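PDB 5CK4: putative signal recognition particle protein from Chaetomium thermophilum, which binds GTP and GDP as the Arf-like GTPase beta subunit of the signal recognition particle receptor at secretory membranes, and here holds GDP. Local coordinates for residues G118-K121 and L122-T125; V192-S195 and L196-R199; G241-R244 and K245-K249. All coordinates share one frame; numbering follows the deposited sequence.

Overall arrangement
All three contacts are local, each between neighbouring stretches of one chain. Contact 1 is a surface turn leading from strand 112-115 into helix 123-131, beside the nucleotide site, and its polar bonds come from an arginine, backbone amides, a histidine ring and a water. Contact 2 is the buried one: both its segments lie on helix 180-201, where leucines and a lysine chain pack over regular helical hydrogen bonds. Contact 3, on helix 229-249, is partly buried; its centre lies about 21 Å from the centre of the chain, the farthest of the three, and its side chains are mostly charged. Helix 180-201 links them, giving Tyr-188 to contact 1 and Tyr-190 to contact 3, each for a cation-pi interaction with an arginine.

Contact 1 (G118-K121 and L122-T125); sequences GHPK and LRGT
Arg-123 grips the carbonyl oxygen of Gly-118 side-on with two nitrogens, NE at 2.8 Å from Gly-118 O and NH2 at 3.0 Å from the same atom. The oxygen lies close to the guanidinium plane; NH2 meets it nearly head-on, whereas NE comes in from above the carbonyl plane. The arginine gets there by an extended chain from CG to NE, with CG anti to its carbonyl carbon (chi1 -63°). Leu-122 N donates to His-119 O at 2.8 Å, three residues apart, and tightens the turn. Within the turn, Lys-121 N donates to ring atom ND1 of His-119 at 3.1 Å. A water donates a hydrogen bond to Pro-120 O and accepts one from Gly-124 N, bridging the turn to the first turn of helix 123-131. The packing is modest: Pro-120 lies alongside Arg-123 with CG over the centre of one guanidinium face, 4.0 Å from CZ of Arg-123, and Leu-122 CD1 brushes His-119 CB. Tyr-188 adds a cation-pi contact to the arginine. An alanine in place of Arg-123 removes both donors, and the Gly-118 carbonyl would probably be left free to turn. Gly-118 binds GTP in another structure of this protein and lies near Lys-32, so the double grip ties a glycine of the nucleotide site to the start of a helix.

Contact 2 (V192-S195 and L196-R199); sequences VLLS and LQKR
Leu-194 and Lys-198, one helical turn apart, cross at a slant: Lys-198 CE sits 4.0 Å from both CG and CD2 of Leu-194. The lysine chain is extended beyond CG, and with CG anti to the carbonyl carbon (chi1 -70°) its first methylenes pass over Leu-194 O, CG lying 3.3 Å from that oxygen. The other methyl of Leu-194, CD1, turns to Gln-197 and meets NE2 at 4.2 Å. That amide is held from elsewhere, NE2 by Glu-268 and Trp-270 O and OE1 by Gly-272 N. Leu-196 takes another side of the helix, its CG 3.6 Å from Val-192 O, and with Leu-193 it packs on Val-214 of strand 214-219. Val-192 and Ser-195 face helix 123-131 instead, while Ser-195 OG bonds back to Asp-191 O. Beneath these side chains run four successive i to i+4 bonds, from Leu-196 N to Val-192 O at 3.2 Å through Arg-199 N to Ser-195 O at 3.0 Å. Helix 180-201 thus packs against strand 214-219 and helix 123-131, as in a P-loop GTPase fold, mainly through apolar groups, and the buried end of Arg-199 is satisfied like that of Gln-197, NE bonding Asn-132 O and NH1 Ser-210 O.

Contact 3 (G241-R244 and K245-K249); sequences GRIR and KTRQK
Arg-244 O takes two donors, Gln-248 N at 3.0 Å and a water at 2.8 Å. The same water gives a second, weak bond to Gln-248 OE1, so it spans the oxygen and the side chain of the residue four places on. Gln-248 reaches it because its chain bends at chi2 (64°). Beside this, Ile-243 and Arg-247 run side by side and point the same way. Ile-243 CG2 lies over one face of the Arg-247 guanidinium, offset toward its rim, 3.3 Å from NE of Arg-247. The same guanidinium makes a cation-pi contact with Tyr-190 of helix 180-201. Under them runs the backbone of an alpha-helix, the last two turns of helix 229-249, in i to i+4 steps that include Arg-247 N to Ile-243 O at 2.9 Å and Thr-246 N to Arg-242 O at 2.9 Å. Thr-246 OG1 also lies 2.9 Å from Arg-242 O, and the threonine and the Arg-242 chain point the same way. The NH2 of Arg-242 forms a salt bridge with Glu-239 a turn earlier. Arg-244 extends instead off the helix with CG between the backbone N and the carbonyl carbon (chi1 70°); its NH1 pairs with Glu-283 and bonds Leu-271 O, and its NH2 bonds Ser-276 OG.

Contact 1 (G118-K121 and L122-T125)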
loop_
_atom_site.group_PDB
_atom_site.type_symbol
_atom_site.label_atom_id
_atom_site.label_comp_id
_atom_site.label_asym_id
_atom_site.label_seq_id
_atom_site.Cartn_x
_atom_site.Cartn_y
_atom_site.Cartn_z
ATOM N N GLY A 118 5.038 -7.897 8.061
ATOM C CA GLY A 118 4.431 -6.769 8.731
ATOM C C GLY A 118 5.171 -6.299 9.970
ATOM O O GLY A 118 4.932 -5.187 10.435
ATOM N N HIS A 119 6.077 -7.122 10.497
ATOM C CA HIS A 119 6.752 -6.774 11.745
ATOM C C HIS A 119 7.560 -5.484 11.582
ATOM O O HIS A 119 8.281 -5.325 10.599
ATOM C CB HIS A 119 7.641 -7.915 12.245
ATOM C CG HIS A 119 8.059 -7.757 13.674
ATOM N ND1 HIS A 119 9.042 -6.873 14.067
ATOM C CD2 HIS A 119 7.601 -8.339 14.808
ATOM C CE1 HIS A 119 9.178 -6.928 15.382
ATOM N NE2 HIS A 119 8.316 -7.808 15.855
ATOM N N PRO A 120 7.432 -4.561 12.550
ATOM C CA PRO A 120 8.107 -3.256 12.485
ATOM C C PRO A 120 9.612 -3.361 12.198
ATOM O O PRO A 120 10.135 -2.525 11.465
ATOM C CB PRO A 120 7.854 -2.666 13.877
ATOM C CG PRO A 120 6.546 -3.248 14.283
ATOM C CD PRO A 120 6.519 -4.650 13.708
ATOM N N LYS A 121 10.292 -4.365 12.744
ATOM C CA LYS A 121 11.731 -4.517 12.482
ATOM C C LYS A 121 12.054 -4.875 11.024
ATOM O O LYS A 121 13.205 -4.780 10.595
ATOM C CB LYS A 121 12.351 -5.597 13.383
ATOM C CG LYS A 121 12.218 -5.371 14.886
ATOM C CD LYS A 121 13.287 -4.444 15.429
ATOM C CE LYS A 121 13.230 -4.388 16.949
ATOM N NZ LYS A 121 14.253 -3.468 17.505
ATOM N N LEU A 122 11.058 -5.332 10.278
ATOM C CA LEU A 122 11.313 -5.871 8.950
ATOM C C LEU A 122 10.752 -4.979 7.841
ATOM O O LEU A 122 10.769 -5.359 6.672
ATOM C CB LEU A 122 10.715 -7.268 8.825
ATOM C CG LEU A 122 11.231 -8.307 9.827
ATOM C CD1 LEU A 122 10.458 -9.616 9.670
ATOM C CD2 LEU A 122 12.722 -8.539 9.642
ATOM N N ARG A 123 10.251 -3.805 8.208
ATOM C CA ARG A 123 9.631 -2.911 7.230
ATOM C C ARG A 123 10.646 -2.133 6.394
ATOM O O ARG A 123 10.352 -1.756 5.261
ATOM C CB ARG A 123 8.662 -1.958 7.916
ATOM C CG ARG A 123 7.499 -2.670 8.577
ATOM C CD ARG A 123 6.704 -1.735 9.472
ATOM N NE ARG A 123 5.622 -2.456 10.135
ATOM C CZ ARG A 123 4.731 -1.901 10.950
ATOM N NH1 ARG A 123 4.788 -0.604 11.221
ATOM N NH2 ARG A 123 3.787 -2.653 11.503
ATOM N N GLY A 124 11.837 -1.907 6.946
ATOM C CA GLY A 124 12.885 -1.184 6.239
ATOM C C GLY A 124 13.211 -1.731 4.857
ATOM O O GLY A 124 13.405 -0.976 3.907
ATOM N N THR A 125 13.256 -3.052 4.751
ATOM C CA THR A 125 13.523 -3.740 3.491
ATOM C C THR A 125 12.520 -3.373 2.406
ATOM O O THR A 125 12.878 -3.143 1.252
ATOM C CB THR A 125 13.415 -5.253 3.685
ATOM O OG1 THR A 125 14.292 -5.663 4.740
ATOM C CG2 THR A 125 13.781 -5.985 2.406
HETATM O O HOH W 1 12.222 -1.728 9.728
#

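Contact 2 (V192-S195 and L196-R199)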
loop_
_atom_site.group_PDB
_atom_site.type_symbol
_atom_site.label_atom_id
_atom_site.label_comp_id
_atom_site.label_asym_id
_atom_site.label_seq_id
_atom_site.Cartn_x
_atom_site.Cartn_y
_atom_site.Cartn_z
ATOM N N VAL A 192 5.508 4.689 3.782
ATOM C CA VAL A 192 5.312 4.142 2.441
ATOM C C VAL A 192 5.124 5.269 1.421
ATOM O O VAL A 192 5.835 5.339 0.414
ATOM C CB VAL A 192 4.118 3.151 2.395
ATOM C CG1 VAL A 192 3.626 2.942 0.980
ATOM C CG2 VAL A 192 4.521 1.798 3.026
ATOM N N LEU A 193 4.153 6.140 1.683
ATOM C CA LEU A 193 3.894 7.275 0.801
ATOM C C LEU A 193 5.072 8.260 0.719
ATOM O O LEU A 193 5.372 8.788 -0.359
ATOM C CB LEU A 193 2.603 7.985 1.233
ATOM C CG LEU A 193 1.348 7.103 1.186
ATOM C CD1 LEU A 193 0.104 7.910 1.549
ATOM C CD2 LEU A 193 1.184 6.500 -0.206
ATOM N N LEU A 194 5.727 8.538 1.845
ATOM C CA LEU A 194 6.866 9.471 1.819
ATOM C C LEU A 194 8.011 8.886 0.993
ATOM O O LEU A 194 8.721 9.605 0.299
ATOM C CB LEU A 194 7.362 9.793 3.233
ATOM C CG LEU A 194 8.425 10.898 3.299
ATOM C CD1 LEU A 194 7.843 12.239 2.785
ATOM C CD2 LEU A 194 9.000 11.055 4.709
ATOM N N SER A 195 8.173 7.571 1.057
ATOM C CA SER A 195 9.214 6.910 0.265
ATOM C C SER A 195 8.938 7.091 -1.234
ATOM O O SER A 195 9.838 7.412 -2.001
ATOM C CB SER A 195 9.315 5.426 0.621
ATOM O OG SER A 195 9.828 5.268 1.934
ATOM N N LEU A 196 7.685 6.902 -1.641
ATOM C CA LEU A 196 7.324 7.050 -3.052
ATOM C C LEU A 196 7.438 8.510 -3.474
ATOM O O LEU A 196 7.755 8.817 -4.624
ATOM C CB LEU A 196 5.895 6.553 -3.289
ATOM C CG LEU A 196 5.767 5.031 -3.205
ATOM C CD1 LEU A 196 4.307 4.594 -3.212
ATOM C CD2 LEU A 196 6.556 4.348 -4.338
ATOM N N GLN A 197 7.178 9.402 -2.530
ATOM C CA GLN A 197 7.302 10.834 -2.788
ATOM C C GLN A 197 8.764 11.215 -3.017
ATOM O O GLN A 197 9.072 12.009 -3.910
ATOM C CB GLN A 197 6.716 11.650 -1.637
ATOM C CG GLN A 197 6.829 13.172 -1.817
ATOM C CD GLN A 197 6.131 13.933 -0.698
ATOM O OE1 GLN A 197 5.024 13.581 -0.296
ATOM N NE2 GLN A 197 6.791 14.959 -0.168
ATOM N N LYS A 198 9.665 10.654 -2.209
ATOM C CA LYS A 198 11.093 10.944 -2.362
ATOM C C LYS A 198 11.603 10.371 -3.675
ATOM O O LYS A 198 12.466 10.963 -4.338
ATOM C CB LYS A 198 11.902 10.355 -1.211
ATOM C CG LYS A 198 11.691 11.039 0.120
ATOM C CD LYS A 198 12.484 10.332 1.207
ATOM C CE LYS A 198 12.365 11.070 2.513
ATOM N NZ LYS A 198 13.387 10.630 3.499
ATOM N N ARG A 199 11.066 9.210 -4.043
ATOM C CA ARG A 199 11.381 8.593 -5.329
ATOM C C ARG A 199 11.031 9.531 -6.490
ATOM O O ARG A 199 11.831 9.721 -7.400
ATOM C CB ARG A 199 10.635 7.269 -5.478
ATOM C CG ARG A 199 10.825 6.580 -6.820
ATOM C CD ARG A 199 10.011 5.289 -6.883
ATOM N NE ARG A 199 10.076 4.650 -8.197
ATOM C CZ ARG A 199 9.105 4.724 -9.099
ATOM N NH1 ARG A 199 8.001 5.406 -8.821
ATOM N NH2 ARG A 199 9.222 4.111 -10.262
#

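Contact 3 (G241-R244 and K245-K249)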
loop_
_atom_site.group_PDB
_atom_site.type_symbol
_atom_site.label_atom_id
_atom_site.label_comp_id
_atom_site.label_asym_id
_atom_site.label_seq_id
_atom_site.Cartn_x
_atom_site.Cartn_y
_atom_site.Cartn_z
ATOM N N GLY A 241 -1.950 13.903 8.408
ATOM C CA GLY A 241 -1.838 15.328 8.667
ATOM C C GLY A 241 -1.261 15.646 10.041
ATOM O O GLY A 241 -0.402 16.525 10.168
ATOM N N ARG A 242 -1.731 14.953 11.079
ATOM C CA ARG A 242 -1.211 15.185 12.425
ATOM C C ARG A 242 0.293 14.880 12.483
ATOM O O ARG A 242 1.069 15.631 13.084
ATOM C CB ARG A 242 -1.940 14.322 13.459
ATOM C CG ARG A 242 -1.480 14.617 14.877
ATOM C CD ARG A 242 -2.060 13.645 15.895
ATOM N NE ARG A 242 -1.567 12.293 15.660
ATOM C CZ ARG A 242 -0.404 11.828 16.108
ATOM N NH1 ARG A 242 0.393 12.603 16.835
ATOM N NH2 ARG A 242 -0.036 10.583 15.830
ATOM N N ILE A 243 0.687 13.770 11.868
ATOM C CA ILE A 243 2.094 13.355 11.851
ATOM C C ILE A 243 2.985 14.393 11.174
ATOM O O ILE A 243 4.005 14.803 11.727
ATOM C CB ILE A 243 2.276 11.985 11.143
ATOM C CG1 ILE A 243 1.572 10.889 11.945
ATOM C CG2 ILE A 243 3.774 11.641 10.984
ATOM C CD1 ILE A 243 1.370 9.594 11.175
ATOM N N ARG A 244 2.609 14.827 9.978
ATOM C CA ARG A 244 3.464 15.780 9.272
ATOM C C ARG A 244 3.554 17.106 10.014
ATOM O O ARG A 244 4.613 17.739 10.025
ATOM C CB ARG A 244 3.039 15.972 7.810
ATOM C CG ARG A 244 1.713 16.715 7.598
ATOM C CD ARG A 244 1.435 16.911 6.107
ATOM N NE ARG A 244 0.248 17.732 5.862
ATOM C CZ ARG A 244 -0.181 18.064 4.650
ATOM N NH1 ARG A 244 0.495 17.656 3.580
ATOM N NH2 ARG A 244 -1.273 18.818 4.510
ATOM N N LYS A 245 2.459 17.514 10.656
ATOM C CA LYS A 245 2.458 18.764 11.435
ATOM C C LYS A 245 3.335 18.685 12.680
ATOM O O LYS A 245 4.077 19.617 12.995
ATOM C CB LYS A 245 1.031 19.145 11.852
ATOM C CG LYS A 245 0.958 20.408 12.668
ATOM C CD LYS A 245 1.374 21.614 11.833
ATOM C CE LYS A 245 0.529 21.716 10.574
ATOM N NZ LYS A 245 0.444 23.092 10.045
ATOM N N THR A 246 3.240 17.568 13.395
ATOM C CA THR A 246 4.059 17.355 14.582
ATOM C C THR A 246 5.535 17.256 14.216
ATOM O O THR A 246 6.398 17.753 14.937
ATOM C CB THR A 246 3.644 16.076 15.331
ATOM O OG1 THR A 246 2.255 16.156 15.669
ATOM C CG2 THR A 246 4.451 15.922 16.610
ATOM N N ARG A 247 5.828 16.616 13.091
ATOM C CA ARG A 247 7.215 16.450 12.694
ATOM C C ARG A 247 7.805 17.770 12.238
ATOM O O ARG A 247 8.954 18.070 12.538
ATOM C CB ARG A 247 7.365 15.366 11.629
ATOM C CG ARG A 247 7.095 13.981 12.184
ATOM C CD ARG A 247 7.443 12.864 11.209
ATOM N NE ARG A 247 7.025 11.575 11.756
ATOM C CZ ARG A 247 7.134 10.413 11.121
ATOM N NH1 ARG A 247 7.665 10.367 9.906
ATOM N NH2 ARG A 247 6.710 9.296 11.705
ATOM N N GLN A 248 7.018 18.572 11.532
ATOM C CA GLN A 248 7.519 19.865 11.094
ATOM C C GLN A 248 7.733 20.803 12.276
ATOM O O GLN A 248 8.712 21.555 12.312
ATOM C CB GLN A 248 6.587 20.507 10.070
ATOM C CG GLN A 248 7.277 21.571 9.227
ATOM C CD GLN A 248 8.392 21.003 8.356
ATOM O OE1 GLN A 248 8.379 19.825 7.991
ATOM N NE2 GLN A 248 9.358 21.843 8.016
ATOM N N LYS A 249 6.815 20.762 13.238
ATOM C CA LYS A 249 6.945 21.578 14.444
ATOM C C LYS A 249 8.221 21.263 15.212
ATOM O O LYS A 249 8.896 22.167 15.704
ATOM C CB LYS A 249 5.741 21.381 15.357
ATOM C CG LYS A 249 4.537 22.214 14.980
ATOM C CD LYS A 249 3.491 22.118 16.064
ATOM C CE LYS A 249 2.279 22.952 15.748
ATOM N NZ LYS A 249 1.451 23.112 16.974
HETATM O O HOH W 2 6.768 16.882 8.520
#